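Local atomic coordinates of endo-1,3-beta-glucanase, family GH16 (Zobellia galactanivorans, PDB entry 4CRQ), a protein that probably hydrolyses internal beta-1,3-glucosidic bonds of laminarin through this calcium-binding family 16 catalytic module of a longer modular enzyme. Residues W163-I168 against E179-S183; E115-M119 against Y159-W163; I132-Q137 against N187-F192; Y144-V148 against Q175-V180; S76-G80 against R228-K232. The protein carries 1 engineered substitution. All blocks are in the same frame, centred on the assembly; numbering follows the deposited sequence.

Overall arrangement
From the N terminus, residues 76-80 open the widest loop, which closes only at 228-232 (interaction 5) and holds the other four contacts inside it. Interaction 2 starts next at 115-119 and closes at 159-163, joining the two sheets of the jelly-roll sandwich through the core. Interaction 3 crosses it, running from 132-137 to the 187-192 loop at one end of the sandwich. Interaction 4, nested in interaction 3 and also crossing interaction 2, brings two edge strands together. Interaction 1 follows interaction 2 through the shared Trp163, lies within interaction 3 and ends on the strand used by interaction 4; it closes a hairpin.

Interaction 1: W163-I168 against E179-S183; sequences WDANSI and EVDIS
Ile168 and Val180 form an antiparallel hydrogen-bonded pair near the open end of the beta hairpin of strands 167-172 and 175-181, part of the jelly-roll of this family 16 module. Ile168 N bonds Val180 O and Val180 N bonds Ile168 O, both at 3.0 Å. After the non-hydrogen-bonded pair Ser167-Asp181, Ile182 N adds a 2.9 Å bond to Asn166 O, meeting it from above the carbonyl plane. The side chain of Ile182 then reaches over the turn. At CB, chi1 of 62° sets CG1 between the backbone N and carbonyl carbon and brings it 3.5 Å from Asn166 C. The chain runs on extended, and CD1 ends 3.4 Å from Asp164 O and 3.9 Å from Trp163 NE1, at the indole edge and in its plane; NE1 itself bonds Phe192 O. With an alanine in place of Ile182, CG1 and CD1 are gone, and a gap would probably open between the 164-166 turn and the indole edge. The turn has its own support: Asp164 OD1 accepts from Asn166 N, an Asx turn, and from Ser167 N, which makes it part of an Asx motif. Across from it Asp181 builds a second Asx turn: OD1 receives Ser183 N on the anti side, tilted out of the carboxylate plane, and Ser183 OG lies 2.7 Å from Asp181 OD1, on its syn lone pair.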
# COMPACT_ATOMS: atom_id res chain seq x y z
N TRP A 163 -3.19 -4.33 14.24
CA TRP A 163 -4.36 -3.49 14.40
C TRP A 163 -5.37 -4.16 15.28
O TRP A 163 -5.81 -5.23 14.95
CB TRP A 163 -4.88 -3.24 12.98
CG TRP A 163 -6.25 -2.64 12.79
CD1 TRP A 163 -6.91 -1.70 13.60
CD2 TRP A 163 -7.14 -2.91 11.69
NE1 TRP A 163 -8.14 -1.39 13.07
CE2 TRP A 163 -8.35 -2.09 11.92
CE3 TRP A 163 -7.08 -3.73 10.55
CZ2 TRP A 163 -9.43 -2.10 11.04
CZ3 TRP A 163 -8.18 -3.73 9.67
CH2 TRP A 163 -9.33 -2.94 9.91
N ASP A 164 -5.72 -3.53 16.41
CA ASP A 164 -6.79 -4.06 17.28
C ASP A 164 -7.80 -2.93 17.53
O ASP A 164 -7.71 -1.84 16.94
CB ASP A 164 -6.21 -4.65 18.58
CG ASP A 164 -5.47 -3.64 19.42
OD1 ASP A 164 -5.72 -2.42 19.40
OD2 ASP A 164 -4.59 -4.15 20.13
N ALA A 165 -8.77 -3.17 18.42
CA ALA A 165 -9.78 -2.17 18.73
C ALA A 165 -9.20 -0.86 19.33
O ALA A 165 -9.82 0.20 19.24
CB ALA A 165 -10.83 -2.77 19.66
N ASN A 166 -8.02 -0.95 19.93
CA ASN A 166 -7.41 0.19 20.66
C ASN A 166 -6.24 0.91 20.00
O ASN A 166 -5.96 2.07 20.34
CB ASN A 166 -6.96 -0.28 22.05
CG ASN A 166 -8.13 -0.69 22.92
OD1 ASN A 166 -9.16 -0.03 22.95
ND2 ASN A 166 -7.97 -1.79 23.64
N SER A 167 -5.54 0.24 19.08
CA SER A 167 -4.35 0.85 18.48
C SER A 167 -4.00 0.26 17.14
O SER A 167 -4.49 -0.82 16.79
CB SER A 167 -3.14 0.64 19.42
OG SER A 167 -2.85 -0.75 19.56
N ILE A 168 -3.15 0.96 16.39
CA ILE A 168 -2.50 0.39 15.19
C ILE A 168 -1.02 0.59 15.50
O ILE A 168 -0.60 1.69 15.89
CB ILE A 168 -2.91 1.04 13.87
CG1 ILE A 168 -4.42 0.87 13.65
CG2 ILE A 168 -2.11 0.48 12.68
CD1 ILE A 168 -5.04 1.78 12.60
N GLU A 179 2.89 4.13 16.31
CA GLU A 179 1.70 3.68 17.02
C GLU A 179 0.71 4.84 17.04
O GLU A 179 1.13 6.00 17.20
CB GLU A 179 2.04 3.20 18.45
CG GLU A 179 0.88 2.51 19.18
CD GLU A 179 1.25 1.94 20.55
OE1 GLU A 179 2.46 1.78 20.85
OE2 GLU A 179 0.32 1.65 21.33
N VAL A 180 -0.56 4.51 16.86
CA VAL A 180 -1.67 5.46 16.97
C VAL A 180 -2.71 4.83 17.89
O VAL A 180 -2.99 3.62 17.82
CB VAL A 180 -2.33 5.90 15.63
CG1 VAL A 180 -1.39 6.76 14.83
CG2 VAL A 180 -2.84 4.73 14.78
N ASP A 181 -3.25 5.67 18.76
CA ASP A 181 -4.32 5.30 19.64
C ASP A 181 -5.63 5.51 18.85
O ASP A 181 -5.86 6.58 18.26
CB ASP A 181 -4.20 6.15 20.92
CG ASP A 181 -5.39 6.02 21.88
OD1 ASP A 181 -6.19 5.06 21.80
OD2 ASP A 181 -5.52 6.92 22.75
N ILE A 182 -6.45 4.46 18.81
CA ILE A 182 -7.78 4.54 18.17
C ILE A 182 -8.90 4.18 19.17
O ILE A 182 -10.07 4.15 18.78
CB ILE A 182 -7.89 3.73 16.82
CG1 ILE A 182 -7.67 2.21 17.03
CG2 ILE A 182 -6.97 4.31 15.74
CD1 ILE A 182 -8.20 1.33 15.90
N SER A 183 -8.56 3.91 20.44
CA SER A 183 -9.56 3.47 21.45
C SER A 183 -10.74 4.44 21.55
O SER A 183 -10.55 5.67 21.64
CB SER A 183 -8.93 3.21 22.82
OG SER A 183 -8.28 4.36 23.32

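Interaction 2: E115-M119 against Y159-W163; sequences EIDIM and YSVEW
Across the core of the jelly-roll sandwich, Ile116, Ile118 and Met119 of one sheet pack on Tyr159, Val161 and Trp163 of the other, with no hydrogen bond between the two segments. A classic beta bulge, in which Ile118 and Met119 both face Phe98, lets these two successive residues point at strand 156-163. Met119 lies over one face of the Tyr159 ring. Its CG, anti to the backbone N (chi1 178°), sits 3.6 Å from the ring centroid in a CH-pi contact; the chain then bends, and SD stands above the same face, 4.9 Å from the ring centroid, a Met-aromatic contact. Ile118 crosses Val161 at about a right angle, with Ile118 CG1 3.8 Å from Val161 CG2, while Ile118 CG2 touches the backbone at Ser160 C (3.6 Å). Further along, Ile116 CD1 hangs over the six-membered ring of Trp163, 4.2 Å from its centroid. On the reverse of the strand, Asp117 is directed away from this core and packs on Trp99 and His133. Glu-Ile-Asp-Ile-Met with a bulge at its end matches the signature strand of family 16, which in relatives carries the catalytic acids.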
# COMPACT_ATOMS: atom_id res chain seq x y z
N GLU A 115 -7.74 5.05 5.97
CA GLU A 115 -6.67 4.45 5.20
C GLU A 115 -5.54 4.09 6.14
O GLU A 115 -5.13 4.90 6.97
CB GLU A 115 -6.17 5.45 4.16
CG GLU A 115 -5.00 4.96 3.28
CD GLU A 115 -4.47 6.01 2.30
OE1 GLU A 115 -5.20 6.97 1.95
OE2 GLU A 115 -3.31 5.91 1.85
N ILE A 116 -5.01 2.88 5.98
CA ILE A 116 -3.84 2.43 6.74
C ILE A 116 -2.74 2.16 5.72
O ILE A 116 -2.85 1.21 4.94
CB ILE A 116 -4.09 1.15 7.59
CG1 ILE A 116 -5.33 1.30 8.50
CG2 ILE A 116 -2.82 0.78 8.41
CD1 ILE A 116 -5.74 0.02 9.23
N ASP A 117 -1.70 3.00 5.72
CA ASP A 117 -0.53 2.78 4.88
C ASP A 117 0.47 1.95 5.69
O ASP A 117 1.08 2.47 6.62
CB ASP A 117 0.08 4.11 4.41
CG ASP A 117 -0.92 4.97 3.65
OD1 ASP A 117 -1.69 4.41 2.83
OD2 ASP A 117 -0.95 6.20 3.83
N ILE A 118 0.61 0.67 5.33
CA ILE A 118 1.49 -0.25 6.07
C ILE A 118 2.95 0.05 5.71
O ILE A 118 3.82 0.14 6.59
CB ILE A 118 1.10 -1.72 5.80
CG1 ILE A 118 -0.37 -1.91 6.19
CG2 ILE A 118 2.06 -2.67 6.54
CD1 ILE A 118 -0.90 -3.27 5.82
N MET A 119 3.20 0.20 4.41
CA MET A 119 4.52 0.59 3.93
C MET A 119 4.33 1.52 2.74
O MET A 119 3.53 1.22 1.85
CB MET A 119 5.32 -0.66 3.49
CG MET A 119 6.73 -0.37 2.92
SD MET A 119 6.80 0.32 1.24
CE MET A 119 6.09 -1.00 0.25
N TYR A 159 7.04 -6.07 6.18
CA TYR A 159 6.32 -4.84 6.54
C TYR A 159 4.99 -5.24 7.13
O TYR A 159 4.24 -6.00 6.48
CB TYR A 159 6.10 -3.99 5.31
CG TYR A 159 7.42 -3.56 4.69
CD1 TYR A 159 8.13 -2.47 5.22
CD2 TYR A 159 7.98 -4.26 3.59
CE1 TYR A 159 9.34 -2.09 4.68
CE2 TYR A 159 9.21 -3.87 3.03
CZ TYR A 159 9.89 -2.77 3.57
OH TYR A 159 11.10 -2.32 3.07
N SER A 160 4.65 -4.77 8.35
CA SER A 160 3.39 -5.20 8.95
C SER A 160 2.77 -4.11 9.81
O SER A 160 3.46 -3.17 10.24
CB SER A 160 3.62 -6.47 9.80
OG SER A 160 4.46 -6.16 10.90
N VAL A 161 1.48 -4.27 10.06
CA VAL A 161 0.80 -3.52 11.10
C VAL A 161 0.09 -4.50 12.00
O VAL A 161 -0.40 -5.52 11.50
CB VAL A 161 -0.25 -2.48 10.57
CG1 VAL A 161 0.46 -1.31 9.93
CG2 VAL A 161 -1.32 -3.14 9.67
N GLU A 162 0.05 -4.21 13.29
CA GLU A 162 -0.84 -4.92 14.22
C GLU A 162 -1.96 -3.94 14.57
O GLU A 162 -1.69 -2.85 15.10
CB GLU A 162 -0.14 -5.39 15.48
CG GLU A 162 0.76 -6.58 15.25
CD GLU A 162 1.56 -6.99 16.48
OE1 GLU A 162 1.48 -6.34 17.56
OE2 GLU A 162 2.28 -7.99 16.37
N TRP A 163 -3.19 -4.33 14.24
CA TRP A 163 -4.36 -3.49 14.40
C TRP A 163 -5.37 -4.16 15.28
O TRP A 163 -5.81 -5.23 14.95
CB TRP A 163 -4.88 -3.24 12.98
CG TRP A 163 -6.25 -2.64 12.79
CD1 TRP A 163 -6.91 -1.70 13.60
CD2 TRP A 163 -7.14 -2.91 11.69
NE1 TRP A 163 -8.14 -1.39 13.07
CE2 TRP A 163 -8.35 -2.09 11.92
CE3 TRP A 163 -7.08 -3.73 10.55
CZ2 TRP A 163 -9.43 -2.10 11.04
CZ3 TRP A 163 -8.18 -3.73 9.67
CH2 TRP A 163 -9.33 -2.94 9.91

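Interaction 3: I132-Q137 against N187-F192; sequences IHWSDQ and NGTGEF
Trp134 and Phe192 meet as an offset edge-to-face pair, the phenyl edge turned to the indole face with the planes 69° apart. Here the contact is dense. Phe192 CE2 lies 3.6 Å from Trp134 CB, its CZ is 3.8 Å from Ile132 CB, and His133 O sits at the edge of the phenyl ring, near its plane. The indole is also fixed at its nitrogen: NE1 donates to Asn187 O at 2.9 Å, with an N-H...O angle of 165° and the oxygen close to the ring plane. Thr189 CG2 covers one indole face, toward the rim and 4.1 Å from the five-membered ring centroid, while Thr189 OG1 bonds Val186 O. Trp134 has CG between its backbone N and carbonyl carbon (chi1 75°), the rotation that turns the indole along the 187-189 backbone. Backbone meets backbone closely as well: Gly188, with positive phi, passes so near the 136-137 chain that a CB would fall 2.5 Å from Gln137 N.

The partners belong to different parts of the jelly-roll: strand 127-135 in one sheet, and the connection from strand 175-181 to strand 196-204, which runs into a 3-10 turn that includes Phe192. Phe192 extends this packing inward to Ile116, Ile168 and Ile182.

Toward solvent the contact is looser. Gln137 and Asn187 are both exposed and lie at its rim. Asp136 turns its carboxylate outward from the loop, where OD1 accepts from Asp140 N.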
# COMPACT_ATOMS: atom_id res chain seq x y z
N ILE A 132 -1.63 6.75 8.85
CA ILE A 132 -3.10 6.65 8.70
C ILE A 132 -3.62 7.99 8.15
O ILE A 132 -3.04 9.06 8.43
CB ILE A 132 -3.89 6.25 9.99
CG1 ILE A 132 -3.53 7.14 11.20
CG2 ILE A 132 -3.71 4.75 10.25
CD1 ILE A 132 -4.57 7.10 12.30
N HIS A 133 -4.70 7.91 7.38
CA HIS A 133 -5.45 9.07 6.89
C HIS A 133 -6.89 8.86 7.23
O HIS A 133 -7.41 7.74 7.09
CB HIS A 133 -5.26 9.29 5.39
CG HIS A 133 -3.85 9.64 4.97
ND1 HIS A 133 -2.93 8.70 4.63
CD2 HIS A 133 -3.21 10.87 4.84
CE1 HIS A 133 -1.77 9.31 4.31
NE2 HIS A 133 -1.94 10.63 4.44
N TRP A 134 -7.57 9.91 7.70
CA TRP A 134 -8.99 9.80 8.06
C TRP A 134 -9.65 11.16 8.06
O TRP A 134 -8.96 12.18 7.85
CB TRP A 134 -9.14 9.05 9.41
CG TRP A 134 -8.78 9.82 10.67
CD1 TRP A 134 -9.67 10.33 11.62
CD2 TRP A 134 -7.44 10.20 11.16
NE1 TRP A 134 -9.00 10.97 12.64
CE2 TRP A 134 -7.66 10.93 12.43
CE3 TRP A 134 -6.12 10.01 10.69
CZ2 TRP A 134 -6.58 11.45 13.18
CZ3 TRP A 134 -5.05 10.54 11.46
CH2 TRP A 134 -5.28 11.23 12.68
N SER A 135 -10.97 11.21 8.29
CA SER A 135 -11.70 12.43 8.47
C SER A 135 -11.92 12.58 9.99
O SER A 135 -12.59 11.73 10.60
CB SER A 135 -13.05 12.43 7.70
OG SER A 135 -13.73 13.68 7.79
N ASP A 136 -11.35 13.63 10.59
CA ASP A 136 -11.41 13.83 12.06
C ASP A 136 -12.80 14.32 12.54
O ASP A 136 -13.70 14.47 11.70
CB ASP A 136 -10.25 14.75 12.56
CG ASP A 136 -10.41 16.25 12.16
OD1 ASP A 136 -11.48 16.72 11.68
OD2 ASP A 136 -9.41 16.98 12.33
N GLN A 137 -12.96 14.56 13.85
CA GLN A 137 -14.25 14.99 14.45
C GLN A 137 -14.84 16.31 13.87
O GLN A 137 -16.06 16.51 13.95
CB GLN A 137 -14.19 15.04 16.00
CG GLN A 137 -13.30 16.13 16.61
CD GLN A 137 -11.80 15.87 16.52
OE1 GLN A 137 -11.34 14.84 16.02
NE2 GLN A 137 -11.02 16.82 17.03
N ASN A 187 -10.14 11.34 18.77
CA ASN A 187 -9.76 12.19 17.60
C ASN A 187 -10.51 11.82 16.29
O ASN A 187 -9.94 11.95 15.19
CB ASN A 187 -8.22 12.21 17.36
CG ASN A 187 -7.41 12.60 18.59
OD1 ASN A 187 -6.64 11.80 19.11
ND2 ASN A 187 -7.58 13.84 19.05
N GLY A 188 -11.76 11.38 16.42
CA GLY A 188 -12.60 10.95 15.29
C GLY A 188 -12.09 9.73 14.52
O GLY A 188 -12.36 9.63 13.33
N THR A 189 -11.37 8.81 15.19
CA THR A 189 -10.80 7.57 14.60
C THR A 189 -11.75 6.35 14.58
O THR A 189 -11.29 5.22 14.34
CB THR A 189 -9.49 7.13 15.31
OG1 THR A 189 -9.76 6.94 16.71
CG2 THR A 189 -8.34 8.15 15.09
N GLY A 190 -13.06 6.58 14.82
CA GLY A 190 -14.10 5.52 14.80
C GLY A 190 -14.13 4.67 13.54
O GLY A 190 -14.48 3.48 13.57
N GLU A 191 -13.73 5.28 12.42
CA GLU A 191 -13.68 4.59 11.12
C GLU A 191 -12.72 3.39 11.10
O GLU A 191 -12.87 2.49 10.26
CB GLU A 191 -13.37 5.58 9.99
CG GLU A 191 -14.45 6.65 9.86
CD GLU A 191 -15.79 6.13 9.35
OE1 GLU A 191 -15.83 5.18 8.52
OE2 GLU A 191 -16.83 6.69 9.76
N PHE A 192 -11.75 3.36 12.02
CA PHE A 192 -10.82 2.20 12.11
C PHE A 192 -11.39 0.99 12.87
O PHE A 192 -10.67 0.03 13.13
CB PHE A 192 -9.44 2.66 12.61
CG PHE A 192 -8.80 3.65 11.68
CD1 PHE A 192 -8.14 3.21 10.51
CD2 PHE A 192 -8.87 5.03 11.95
CE1 PHE A 192 -7.55 4.14 9.63
CE2 PHE A 192 -8.28 5.97 11.08
CZ PHE A 192 -7.62 5.52 9.92

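Interaction 4: Y144-V148 against Q175-V180; sequences YGDDV and QQFNEV
Strands 144-148 and 175-180 run antiparallel, their axes 171° apart and 6.2 Å away at closest approach, yet no direct hydrogen bond joins them: they are edge strands of the two facing sheets of the sandwich. Val148 and Phe177 cross at about a right angle. Val148 CG1 rests over one face of the phenyl ring, 3.7 Å from its centroid, while Asp146 O approaches the ring edge in plane. A chi1 of 70° turns the Phe177 ring in under strand 144-148. At the other end Tyr144 and Val180 slide past each other in opposite directions. The Asn178 amide lies almost coplanar with the Tyr144 ring, OD1 at the ring edge and 3.5 Å from Tyr144 CE1; Asn178 ND2 makes a weak bond to Gly130 O. Asp146 CB packs on the same amide, and Asp146 OD1 bends back to accept from Asp147 N. A single water gives one hydrogen to Asp147 O (3.0 Å) and one to Phe177 O (2.9 Å). The sheet edges are thus joined by apolar and aromatic packing, while a water bridging the two backbones and one weak amide bond supply polar links at this exposed margin.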
# COMPACT_ATOMS: atom_id res chain seq x y z
N TYR A 144 -1.52 10.99 10.22
CA TYR A 144 -0.58 10.71 11.29
C TYR A 144 0.37 9.64 10.80
O TYR A 144 -0.06 8.54 10.46
CB TYR A 144 -1.29 10.24 12.57
CG TYR A 144 -0.37 10.24 13.75
CD1 TYR A 144 0.54 9.18 13.98
CD2 TYR A 144 -0.37 11.32 14.66
CE1 TYR A 144 1.40 9.19 15.07
CE2 TYR A 144 0.49 11.33 15.76
CZ TYR A 144 1.37 10.24 15.93
OH TYR A 144 2.22 10.24 17.01
N GLY A 145 1.66 9.96 10.76
CA GLY A 145 2.63 9.00 10.26
C GLY A 145 4.00 9.14 10.87
O GLY A 145 4.29 10.12 11.59
N ASP A 146 4.85 8.15 10.59
CA ASP A 146 6.25 8.18 11.01
C ASP A 146 7.06 7.33 10.01
O ASP A 146 6.48 6.66 9.11
CB ASP A 146 6.39 7.72 12.49
CG ASP A 146 7.54 8.39 13.21
OD1 ASP A 146 8.53 8.78 12.56
OD2 ASP A 146 7.46 8.55 14.45
N ASP A 147 8.37 7.33 10.16
CA ASP A 147 9.23 6.55 9.27
C ASP A 147 10.29 5.82 10.05
O ASP A 147 10.47 6.07 11.24
CB ASP A 147 9.82 7.41 8.12
CG ASP A 147 10.56 8.68 8.59
OD1 ASP A 147 10.94 8.81 9.77
OD2 ASP A 147 10.78 9.57 7.74
N VAL A 148 10.98 4.91 9.38
CA VAL A 148 12.04 4.13 9.99
C VAL A 148 13.13 3.92 8.94
O VAL A 148 12.82 3.73 7.75
CB VAL A 148 11.53 2.76 10.57
CG1 VAL A 148 10.91 1.83 9.50
CG2 VAL A 148 12.62 2.05 11.37
N GLN A 175 10.44 -4.52 14.10
CA GLN A 175 10.81 -3.34 14.87
C GLN A 175 9.68 -2.32 14.79
O GLN A 175 9.38 -1.83 13.69
CB GLN A 175 12.13 -2.76 14.37
CG GLN A 175 12.54 -1.45 15.04
CD GLN A 175 13.88 -0.95 14.56
OE1 GLN A 175 14.87 -1.69 14.56
NE2 GLN A 175 13.93 0.30 14.14
N GLN A 176 9.08 -2.00 15.94
CA GLN A 176 8.01 -1.02 15.96
C GLN A 176 8.55 0.39 15.71
O GLN A 176 9.59 0.74 16.27
CB GLN A 176 7.25 -1.12 17.29
CG GLN A 176 5.98 -0.29 17.34
CD GLN A 176 5.23 -0.44 18.65
OE1 GLN A 176 5.16 -1.53 19.23
NE2 GLN A 176 4.64 0.65 19.11
N PHE A 177 7.87 1.17 14.87
CA PHE A 177 8.31 2.54 14.58
C PHE A 177 7.19 3.57 14.59
O PHE A 177 7.45 4.77 14.42
CB PHE A 177 9.08 2.58 13.24
CG PHE A 177 8.24 2.37 12.02
CD1 PHE A 177 8.00 1.05 11.52
CD2 PHE A 177 7.70 3.47 11.32
CE1 PHE A 177 7.22 0.87 10.36
CE2 PHE A 177 6.92 3.29 10.16
CZ PHE A 177 6.68 1.98 9.69
N ASN A 178 5.95 3.11 14.79
CA ASN A 178 4.80 3.99 14.87
C ASN A 178 3.66 3.31 15.59
O ASN A 178 3.51 2.09 15.49
CB ASN A 178 4.38 4.46 13.46
CG ASN A 178 3.58 5.76 13.46
OD1 ASN A 178 3.63 6.56 14.41
ND2 ASN A 178 2.84 5.99 12.37
N GLU A 179 2.89 4.13 16.31
CA GLU A 179 1.70 3.68 17.02
C GLU A 179 0.71 4.84 17.04
O GLU A 179 1.13 6.00 17.20
CB GLU A 179 2.04 3.20 18.45
CG GLU A 179 0.88 2.51 19.18
CD GLU A 179 1.25 1.94 20.55
OE1 GLU A 179 2.46 1.78 20.85
OE2 GLU A 179 0.32 1.65 21.33
N VAL A 180 -0.56 4.51 16.86
CA VAL A 180 -1.67 5.46 16.97
C VAL A 180 -2.71 4.83 17.89
O VAL A 180 -2.99 3.62 17.82
CB VAL A 180 -2.33 5.90 15.63
CG1 VAL A 180 -1.39 6.76 14.83
CG2 VAL A 180 -2.84 4.73 14.78
O HOH W 1 9.93 6.27 14.17

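Interaction 5: S76-G80 against R228-K232; sequences SFKYG and RVYQK
Phe77 on Val229 and Gln231 on Tyr79 make this a loop-on-strand contact, part apolar and part polar, where the loop before strand 80-87 meets the end of strand 220-231 at the C terminus of the module. Phe77 and Val229 come from opposite directions. The isopropyl group is spread over one face of the ring: CG1, anti to the backbone N (chi1 176°), lies 3.7 Å from Phe77 CD1, and CG2 is 3.8 Å from both Phe77 CE2 and CZ. Ile198 borders both residues. A serine in place of Phe77 is likely to leave the two Val229 methyls facing a gap. At the edge of the Phe77 ring, the extended Gln231 chain carries NE2 to Tyr79 O, a nearly straight 2.9 Å bond (173°) with the oxygen in the amide plane. The next residue, Gly80, passes close to the strand, its CA 3.2 Å from Tyr230 O; a CB would fall 2.8 Å from that oxygen and, at these backbone angles, also press against the preceding carbonyl oxygen. Tyr79 turns its ring away; Lys78 CG lies over one face of that ring, and Tyr79 OH bonds Gln193 OE1. Arg228 forms a salt bridge with the calcium ligand Glu10. The loop is held by its backbone as well as its ring: one directional amide bond fixes the Tyr79 carbonyl while the phenyl face packs on the Val229 methyls.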
# COMPACT_ATOMS: atom_id res chain seq x y z
N SER A 76 -11.77 -8.83 3.04
CA SER A 76 -11.61 -7.65 3.90
C SER A 76 -11.57 -8.13 5.34
O SER A 76 -12.05 -9.25 5.68
CB SER A 76 -12.71 -6.58 3.66
OG SER A 76 -13.98 -7.15 3.88
N PHE A 77 -10.97 -7.28 6.18
CA PHE A 77 -10.61 -7.63 7.56
C PHE A 77 -10.93 -6.54 8.50
O PHE A 77 -10.71 -5.37 8.18
CB PHE A 77 -9.07 -7.94 7.64
CG PHE A 77 -8.62 -8.93 6.60
CD1 PHE A 77 -8.81 -10.33 6.79
CD2 PHE A 77 -8.08 -8.47 5.37
CE1 PHE A 77 -8.41 -11.23 5.80
CE2 PHE A 77 -7.70 -9.38 4.38
CZ PHE A 77 -7.87 -10.76 4.59
N LYS A 78 -11.44 -6.93 9.67
CA LYS A 78 -11.60 -6.00 10.80
C LYS A 78 -10.63 -6.48 11.87
O LYS A 78 -10.87 -7.50 12.51
CB LYS A 78 -13.04 -5.94 11.30
CG LYS A 78 -13.25 -5.00 12.47
CD LYS A 78 -14.72 -5.01 12.86
CE LYS A 78 -14.92 -4.43 14.24
NZ LYS A 78 -16.35 -4.11 14.47
N TYR A 79 -9.53 -5.74 12.04
CA TYR A 79 -8.40 -6.06 12.96
C TYR A 79 -7.52 -7.16 12.38
O TYR A 79 -7.96 -7.92 11.51
CB TYR A 79 -8.83 -6.42 14.40
CG TYR A 79 -9.89 -5.52 14.98
CD1 TYR A 79 -9.77 -4.10 14.89
CD2 TYR A 79 -11.01 -6.06 15.62
CE1 TYR A 79 -10.75 -3.27 15.41
CE2 TYR A 79 -11.99 -5.23 16.14
CZ TYR A 79 -11.85 -3.85 16.04
OH TYR A 79 -12.84 -3.10 16.57
N GLY A 80 -6.28 -7.22 12.86
CA GLY A 80 -5.36 -8.29 12.53
C GLY A 80 -3.93 -7.87 12.44
O GLY A 80 -3.60 -6.69 12.62
N ARG A 228 0.11 -11.89 4.03
CA ARG A 228 -0.53 -12.77 5.01
C ARG A 228 -1.28 -11.95 6.02
O ARG A 228 -0.82 -10.83 6.41
CB ARG A 228 0.49 -13.68 5.73
CG ARG A 228 1.16 -14.70 4.83
CD ARG A 228 2.30 -15.41 5.53
NE ARG A 228 2.99 -16.32 4.61
CZ ARG A 228 4.15 -16.92 4.85
NH1 ARG A 228 4.82 -16.74 6.00
NH2 ARG A 228 4.65 -17.74 3.91
N VAL A 229 -2.42 -12.49 6.47
CA VAL A 229 -3.23 -11.84 7.51
C VAL A 229 -3.47 -12.85 8.60
O VAL A 229 -3.96 -13.96 8.32
CB VAL A 229 -4.59 -11.30 6.99
CG1 VAL A 229 -5.43 -10.72 8.15
CG2 VAL A 229 -4.35 -10.24 5.90
N TYR A 230 -3.11 -12.49 9.83
CA TYR A 230 -3.38 -13.26 11.01
C TYR A 230 -4.38 -12.52 11.89
O TYR A 230 -4.37 -11.29 11.93
CB TYR A 230 -2.11 -13.42 11.85
CG TYR A 230 -0.99 -14.19 11.19
CD1 TYR A 230 -0.08 -13.52 10.30
CD2 TYR A 230 -0.82 -15.58 11.42
CE1 TYR A 230 0.95 -14.22 9.69
CE2 TYR A 230 0.22 -16.29 10.80
CZ TYR A 230 1.10 -15.61 9.94
OH TYR A 230 2.12 -16.32 9.33
N GLN A 231 -5.23 -13.26 12.60
CA GLN A 231 -6.16 -12.63 13.56
C GLN A 231 -6.16 -13.42 14.85
O GLN A 231 -5.87 -14.64 14.83
CB GLN A 231 -7.58 -12.50 13.01
CG GLN A 231 -7.73 -11.39 11.96
CD GLN A 231 -9.10 -11.38 11.34
OE1 GLN A 231 -9.74 -12.45 11.20
NE2 GLN A 231 -9.59 -10.22 10.97
N LYS A 232 -6.47 -12.75 15.96
CA LYS A 232 -6.54 -13.37 17.27
C LYS A 232 -8.00 -13.39 17.66
O LYS A 232 -8.47 -14.38 18.18
CB LYS A 232 -5.63 -12.67 18.31
CG LYS A 232 -5.88 -11.19 18.54
CD LYS A 232 -4.88 -10.58 19.51
CE LYS A 232 -5.18 -9.09 19.71
NZ LYS A 232 -4.24 -8.46 20.68